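Local coordinates for protein GDNF family receptor alpha-3 (Homo sapiens, PDB 2GH0) that is the GPI-anchored receptor for artemin, a growth factor that supports survival of peripheral neurons, and on binding it leads to autophosphorylation and activation of the RET receptor, at residues R80-I85 / T151-S156; V116-H121 / R140-L145. All coordinates share one frame; numbering follows the deposited sequence.

Contact 1: R80-I85 / T151-S156; sequences RRRNTI and TPNFVS. With NAG (2-acetamido-2-deoxy-beta-D-glucopyranose), chain E.
Arg-82, in the last part of helix 75-83, and Phe-154, in the short strand 152-154, bring their backbones together at a CA-CA distance of 5.2 Å. The amide of Asn-153 makes the direct polar bond between the segments: its ND2 donates to Arg-82 O at 2.8 Å, almost straight (177°), in the carbonyl plane and on a lone pair. With CG anti to the backbone N (chi1 -168°), the amide reaches the helix, and its OD1 accepts from a water that also donates to Arg-81 O and accepts from Ile-85 N. Both ends of the amide are thus engaged, which fixes its rotation. An alanine here would probably leave Arg-82 O without its side-chain donor and the bridging water without one of its acceptors. Beside it, Arg-81 lies over one face of Phe-154: CD sits 3.9 Å from the ring centroid in a CH-pi contact, and the guanidinium stacks above the ring, planes 27° apart, as a cation-pi pair with CZ 4.7 Å from the ring centroid. A bend at chi3 lays the group over the ring while NH1 bonds to Cys-68 O. Arg-81 NE donates in the guanidinium plane to a second water, which passes the link on to Ser-156 O. Arg-82 CG rests 3.3 Å from Phe-154 O, and a third water joins that oxygen to Arg-82 NH1. At the other end, Ile-85 CD1 meets Thr-151 CG2 tip to tip at 3.6 Å. Met-199 of helix 189-205 packs on both Arg-81 and Phe-154. The whole is a buried interface between two GDNF/GAS1 domains, where the last turn of helix 75-83 and the residues after it dock on the two-stranded antiparallel sheet of the other domain, close to the N-glycan on Asn-159.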
loop_
_atom_site.group_PDB
_atom_site.type_symbol
_atom_site.label_atom_id
_atom_site.label_comp_id
_atom_site.label_asym_id
_atom_site.label_seq_id
_atom_site.Cartn_x
_atom_site.Cartn_y
_atom_site.Cartn_z
ATOM N N ARG C 80 25.054 34.444 -6.351
ATOM C CA ARG C 80 25.080 32.959 -6.309
ATOM C C ARG C 80 26.468 32.464 -5.914
ATOM O O ARG C 80 26.611 31.689 -4.969
ATOM C CB ARG C 80 24.690 32.373 -7.660
ATOM C CG ARG C 80 24.995 30.898 -7.729
ATOM C CD ARG C 80 24.445 30.279 -8.973
ATOM N NE ARG C 80 24.278 28.932 -8.515
ATOM C CZ ARG C 80 23.138 28.368 -8.168
ATOM N NH1 ARG C 80 21.940 28.943 -8.362
ATOM N NH2 ARG C 80 23.228 27.158 -7.717
ATOM N N ARG C 81 27.491 32.966 -6.597
ATOM C CA ARG C 81 28.874 32.526 -6.298
ATOM C C ARG C 81 29.258 32.793 -4.871
ATOM O O ARG C 81 29.839 31.917 -4.201
ATOM C CB ARG C 81 29.900 33.268 -7.157
ATOM C CG ARG C 81 31.298 32.746 -7.032
ATOM C CD ARG C 81 32.155 33.374 -8.146
ATOM N NE ARG C 81 32.184 34.834 -7.975
ATOM C CZ ARG C 81 32.571 35.662 -8.929
ATOM N NH1 ARG C 81 32.950 35.185 -10.146
ATOM N NH2 ARG C 81 32.592 36.963 -8.691
ATOM N N ARG C 82 28.924 33.989 -4.366
ATOM C CA ARG C 82 29.258 34.366 -2.963
ATOM C C ARG C 82 28.511 33.531 -1.898
ATOM O O ARG C 82 28.952 33.387 -0.729
ATOM C CB ARG C 82 28.930 35.886 -2.789
ATOM C CG ARG C 82 29.530 36.528 -1.583
ATOM C CD ARG C 82 29.116 38.018 -1.531
ATOM N NE ARG C 82 27.696 38.261 -1.404
ATOM C CZ ARG C 82 27.035 38.098 -0.258
ATOM N NH1 ARG C 82 27.694 37.694 0.832
ATOM N NH2 ARG C 82 25.725 38.321 -0.185
ATOM N N ASN C 83 27.341 33.013 -2.264
ATOM C CA ASN C 83 26.566 32.183 -1.311
ATOM C C ASN C 83 26.603 30.692 -1.493
ATOM O O ASN C 83 25.924 29.958 -0.742
ATOM C CB ASN C 83 25.125 32.665 -1.285
ATOM C CG ASN C 83 25.024 34.049 -0.625
ATOM O OD1 ASN C 83 25.072 34.139 0.594
ATOM N ND2 ASN C 83 25.007 35.122 -1.427
ATOM N N THR C 84 27.403 30.268 -2.465
ATOM C CA THR C 84 27.561 28.864 -2.780
ATOM C C THR C 84 27.967 27.999 -1.595
ATOM O O THR C 84 27.431 26.886 -1.467
ATOM C CB THR C 84 28.427 28.660 -4.044
ATOM O OG1 THR C 84 27.688 29.144 -5.159
ATOM C CG2 THR C 84 28.781 27.191 -4.263
ATOM N N ILE C 85 28.882 28.477 -0.722
ATOM C CA ILE C 85 29.263 27.717 0.474
ATOM C C ILE C 85 28.388 28.013 1.695
ATOM O O ILE C 85 28.739 27.649 2.824
ATOM C CB ILE C 85 30.810 27.886 0.873
ATOM C CG1 ILE C 85 31.246 29.346 1.212
ATOM C CG2 ILE C 85 31.743 27.270 -0.197
ATOM C CD1 ILE C 85 32.592 29.439 1.769
ATOM N N THR C 151 37.812 29.643 6.992
ATOM C CA THR C 151 37.109 29.459 5.689
ATOM C C THR C 151 37.171 30.750 4.915
ATOM O O THR C 151 36.710 31.796 5.437
ATOM C CB THR C 151 35.602 29.002 5.902
ATOM O OG1 THR C 151 35.616 27.664 6.383
ATOM C CG2 THR C 151 34.770 29.076 4.603
ATOM N N PRO C 152 37.762 30.725 3.703
ATOM C CA PRO C 152 37.769 31.899 2.840
ATOM C C PRO C 152 36.511 32.012 1.957
ATOM O O PRO C 152 35.803 30.971 1.683
ATOM C CB PRO C 152 38.997 31.633 1.950
ATOM C CG PRO C 152 39.046 30.187 1.767
ATOM C CD PRO C 152 38.477 29.592 3.057
ATOM N N ASN C 153 36.196 33.213 1.474
ATOM C CA ASN C 153 35.041 33.275 0.548
ATOM C C ASN C 153 35.076 34.563 -0.266
ATOM O O ASN C 153 35.740 35.503 0.117
ATOM C CB ASN C 153 33.718 33.263 1.349
ATOM C CG ASN C 153 32.472 33.030 0.445
ATOM O OD1 ASN C 153 32.552 32.287 -0.538
ATOM N ND2 ASN C 153 31.324 33.701 0.786
ATOM N N PHE C 154 34.327 34.613 -1.364
ATOM C CA PHE C 154 34.196 35.854 -2.145
ATOM C C PHE C 154 33.553 36.937 -1.270
ATOM O O PHE C 154 32.635 36.678 -0.520
ATOM C CB PHE C 154 33.334 35.628 -3.399
ATOM C CG PHE C 154 33.994 34.660 -4.351
ATOM C CD1 PHE C 154 33.692 33.312 -4.316
ATOM C CD2 PHE C 154 35.013 35.115 -5.191
ATOM C CE1 PHE C 154 34.347 32.419 -5.155
ATOM C CE2 PHE C 154 35.685 34.250 -6.035
ATOM C CZ PHE C 154 35.321 32.883 -6.057
ATOM N N VAL C 155 33.976 38.175 -1.448
ATOM C CA VAL C 155 33.507 39.231 -0.565
ATOM C C VAL C 155 32.425 40.049 -1.261
ATOM O O VAL C 155 31.661 40.781 -0.588
ATOM C CB VAL C 155 34.684 40.154 -0.144
ATOM C CG1 VAL C 155 35.805 39.331 0.515
ATOM C CG2 VAL C 155 35.214 40.891 -1.306
ATOM N N SER C 156 32.358 39.950 -2.580
ATOM C CA SER C 156 31.502 40.832 -3.360
ATOM C C SER C 156 30.647 40.118 -4.380
ATOM O O SER C 156 31.032 39.036 -4.850
ATOM C CB SER C 156 32.381 41.892 -4.111
ATOM O OG SER C 156 31.607 42.702 -4.971
HETATM C C1 NAG E . 35.394 44.035 -4.396
HETATM C C2 NAG E . 36.529 45.079 -4.184
HETATM C C3 NAG E . 36.581 45.487 -2.727
HETATM C C4 NAG E . 35.246 45.940 -2.157
HETATM C C5 NAG E . 34.252 44.843 -2.527
HETATM C C6 NAG E . 32.777 44.989 -2.131
HETATM C C7 NAG E . 38.693 45.055 -5.406
HETATM C C8 NAG E . 40.042 44.399 -5.414
HETATM N N2 NAG E . 37.850 44.499 -4.526
HETATM O O3 NAG E . 37.575 46.451 -2.626
HETATM O O4 NAG E . 35.485 45.823 -0.769
HETATM O O5 NAG E . 34.227 44.696 -3.925
HETATM O O6 NAG E . 32.490 46.257 -2.531
HETATM O O7 NAG E . 38.437 46.059 -6.086
HETATM O O HOH W 1 31.026 36.694 -5.933
HETATM O O HOH W 2 30.604 30.742 -1.746
HETATM O O HOH W 3 30.809 37.603 1.359
#

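Contact 2: V116-H121 / R140-L145; sequences VDFQTH and RAYLGL
Phe-118 brings its ring obliquely against Leu-145 CD1 and the backbone of Ala-141 and Tyr-142, while its CE1 meets the edge of the Tyr-142 ring, in that ring's plane, 3.8 Å from CD1. The two aromatic side chains lie side by side and point the same way, each with CG anti to its backbone N (Phe-118 chi1 171°). The His-121 imidazole carries Thr-120 CG2 over the centre of one face and Asp-117 CB at its edge. Its ND1 donates to Asp-117 O at 3.0 Å, a bent bond (146°); the backbone N of His-121 reaches the same oxygen from the opposite face of the carbonyl plane, so two donors grip that oxygen, and the ND1 bond holds the ring against its own helix. Ala-141 fills the closest approach of the backbones: its CB sits 3.6 Å from Asp-117 O and 3.7 Å from Phe-118 CA, with Asp-117 OD1 alongside. Leu-145 crosses Phe-118 at about a right angle, its CD1 3.6 Å from Phe-118 CB. The small methyl of Ala-141 lets helix 109-121 come close to helix 135-143, their CA atoms 4.7 Å apart at Phe-118 and Ala-141. Phe-184 and Phe-185 of helix 175-186 also pack on the Phe-118 ring, the latter stacked, and strand 152-154 covers Tyr-142 and Leu-145 through Pro-152.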
loop_
_atom_site.group_PDB
_atom_site.type_symbol
_atom_site.label_atom_id
_atom_site.label_comp_id
_atom_site.label_asym_id
_atom_site.label_seq_id
_atom_site.Cartn_x
_atom_site.Cartn_y
_atom_site.Cartn_z
ATOM N N VAL C 116 48.745 25.155 6.759
ATOM C CA VAL C 116 50.087 24.878 6.250
ATOM C C VAL C 116 50.112 24.613 4.725
ATOM O O VAL C 116 50.958 25.166 4.014
ATOM C CB VAL C 116 50.738 23.753 6.976
ATOM C CG1 VAL C 116 51.947 23.276 6.217
ATOM C CG2 VAL C 116 51.106 24.207 8.378
ATOM N N ASP C 117 49.205 23.790 4.205
ATOM C CA ASP C 117 49.335 23.553 2.781
ATOM C C ASP C 117 48.985 24.773 1.948
ATOM O O ASP C 117 49.561 24.944 0.878
ATOM C CB ASP C 117 48.714 22.249 2.261
ATOM C CG ASP C 117 47.380 21.945 2.826
ATOM O OD1 ASP C 117 46.457 22.740 2.519
ATOM O OD2 ASP C 117 47.215 20.811 3.440
ATOM N N PHE C 118 48.073 25.620 2.411
ATOM C CA PHE C 118 47.728 26.838 1.658
ATOM C C PHE C 118 48.963 27.787 1.609
ATOM O O PHE C 118 49.317 28.402 0.569
ATOM C CB PHE C 118 46.506 27.495 2.330
ATOM C CG PHE C 118 46.175 28.871 1.784
ATOM C CD1 PHE C 118 45.748 29.020 0.465
ATOM C CD2 PHE C 118 46.304 29.966 2.550
ATOM C CE1 PHE C 118 45.461 30.250 -0.046
ATOM C CE2 PHE C 118 46.034 31.246 2.019
ATOM C CZ PHE C 118 45.618 31.371 0.734
ATOM N N GLN C 119 49.646 27.900 2.740
ATOM C CA GLN C 119 50.903 28.684 2.791
ATOM C C GLN C 119 52.030 28.132 1.921
ATOM O O GLN C 119 52.830 28.903 1.439
ATOM C CB GLN C 119 51.406 28.729 4.238
ATOM C CG GLN C 119 50.470 29.562 5.054
ATOM C CD GLN C 119 50.869 29.663 6.546
ATOM O OE1 GLN C 119 51.645 28.838 7.100
ATOM N NE2 GLN C 119 50.311 30.685 7.204
ATOM N N THR C 120 52.098 26.811 1.771
ATOM C CA THR C 120 53.103 26.081 0.981
ATOM C C THR C 120 52.817 26.253 -0.520
ATOM O O THR C 120 53.733 26.554 -1.289
ATOM C CB THR C 120 53.109 24.605 1.347
ATOM O OG1 THR C 120 53.540 24.479 2.714
ATOM C CG2 THR C 120 54.073 23.772 0.475
ATOM N N HIS C 121 51.568 26.125 -0.920
ATOM C CA HIS C 121 51.289 26.112 -2.360
ATOM C C HIS C 121 50.900 27.470 -2.927
ATOM O O HIS C 121 51.170 27.731 -4.113
ATOM C CB HIS C 121 50.247 25.062 -2.685
ATOM C CG HIS C 121 50.720 23.661 -2.423
ATOM N ND1 HIS C 121 50.430 22.976 -1.252
ATOM C CD2 HIS C 121 51.533 22.851 -3.136
ATOM C CE1 HIS C 121 50.999 21.778 -1.286
ATOM N NE2 HIS C 121 51.657 21.670 -2.426
ATOM N N ARG C 140 43.769 23.771 -4.918
ATOM C CA ARG C 140 43.323 22.626 -4.092
ATOM C C ARG C 140 43.546 22.941 -2.620
ATOM O O ARG C 140 42.724 22.588 -1.769
ATOM C CB ARG C 140 44.049 21.358 -4.555
ATOM C CG ARG C 140 43.962 20.169 -3.595
ATOM C CD ARG C 140 44.980 19.110 -3.930
ATOM N NE ARG C 140 44.775 18.479 -5.227
ATOM C CZ ARG C 140 45.578 18.623 -6.283
ATOM N NH1 ARG C 140 46.683 19.360 -6.221
ATOM N NH2 ARG C 140 45.292 17.981 -7.414
ATOM N N ALA C 141 44.641 23.623 -2.304
ATOM C CA ALA C 141 44.949 24.016 -0.906
ATOM C C ALA C 141 44.041 25.145 -0.391
ATOM O O ALA C 141 43.608 25.157 0.767
ATOM C CB ALA C 141 46.400 24.455 -0.803
ATOM N N TYR C 142 43.745 26.095 -1.264
ATOM C CA TYR C 142 42.738 27.140 -0.980
ATOM C C TYR C 142 41.367 26.528 -0.689
ATOM O O TYR C 142 40.785 26.795 0.374
ATOM C CB TYR C 142 42.643 28.111 -2.159
ATOM C CG TYR C 142 41.567 29.185 -1.958
ATOM C CD1 TYR C 142 41.783 30.286 -1.131
ATOM C CD2 TYR C 142 40.335 29.080 -2.597
ATOM C CE1 TYR C 142 40.786 31.273 -0.960
ATOM C CE2 TYR C 142 39.322 30.071 -2.421
ATOM C CZ TYR C 142 39.571 31.148 -1.567
ATOM O OH TYR C 142 38.495 32.030 -1.401
ATOM N N LEU C 143 40.865 25.663 -1.582
ATOM C CA LEU C 143 39.566 25.029 -1.350
ATOM C C LEU C 143 39.550 24.108 -0.148
ATOM O O LEU C 143 38.534 23.994 0.537
ATOM C CB LEU C 143 38.991 24.330 -2.614
ATOM C CG LEU C 143 38.881 25.218 -3.895
ATOM C CD1 LEU C 143 38.264 24.336 -4.931
ATOM C CD2 LEU C 143 37.998 26.360 -3.652
ATOM N N GLY C 144 40.691 23.525 0.154
ATOM C CA GLY C 144 40.920 22.738 1.390
ATOM C C GLY C 144 40.764 23.487 2.717
ATOM O O GLY C 144 40.723 22.863 3.785
ATOM N N LEU C 145 40.598 24.812 2.674
ATOM C CA LEU C 145 40.346 25.576 3.926
ATOM C C LEU C 145 38.834 25.770 4.181
ATOM O O LEU C 145 38.441 26.097 5.299
ATOM C CB LEU C 145 41.114 26.939 3.922
ATOM C CG LEU C 145 42.615 26.800 4.234
ATOM C CD1 LEU C 145 43.299 28.092 3.833
ATOM C CD2 LEU C 145 42.834 26.520 5.688
#

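The centres of contacts 1 and 2 lie about 17 Å apart, yet the two meet through strand 152-154, which follows helix 135-143 in the chain. Pro-152 CB comes within 3.4 Å of Tyr-142 OH, and Pro-152 CD packs on Leu-145 CB at 3.8 Å. In sequence, segment 80-85 comes first and 151-156 last, with both segments of contact 2 between them. Contact 2 joins helix 109-121 to helix 135-143 and the turn that follows it within the second GDNF/GAS1 domain of this chain, whereas contact 1 ties that domain to the first. The strand therefore carries packing from one domain's helical core to its neighbour, joining the two domains in this part of the artemin receptor.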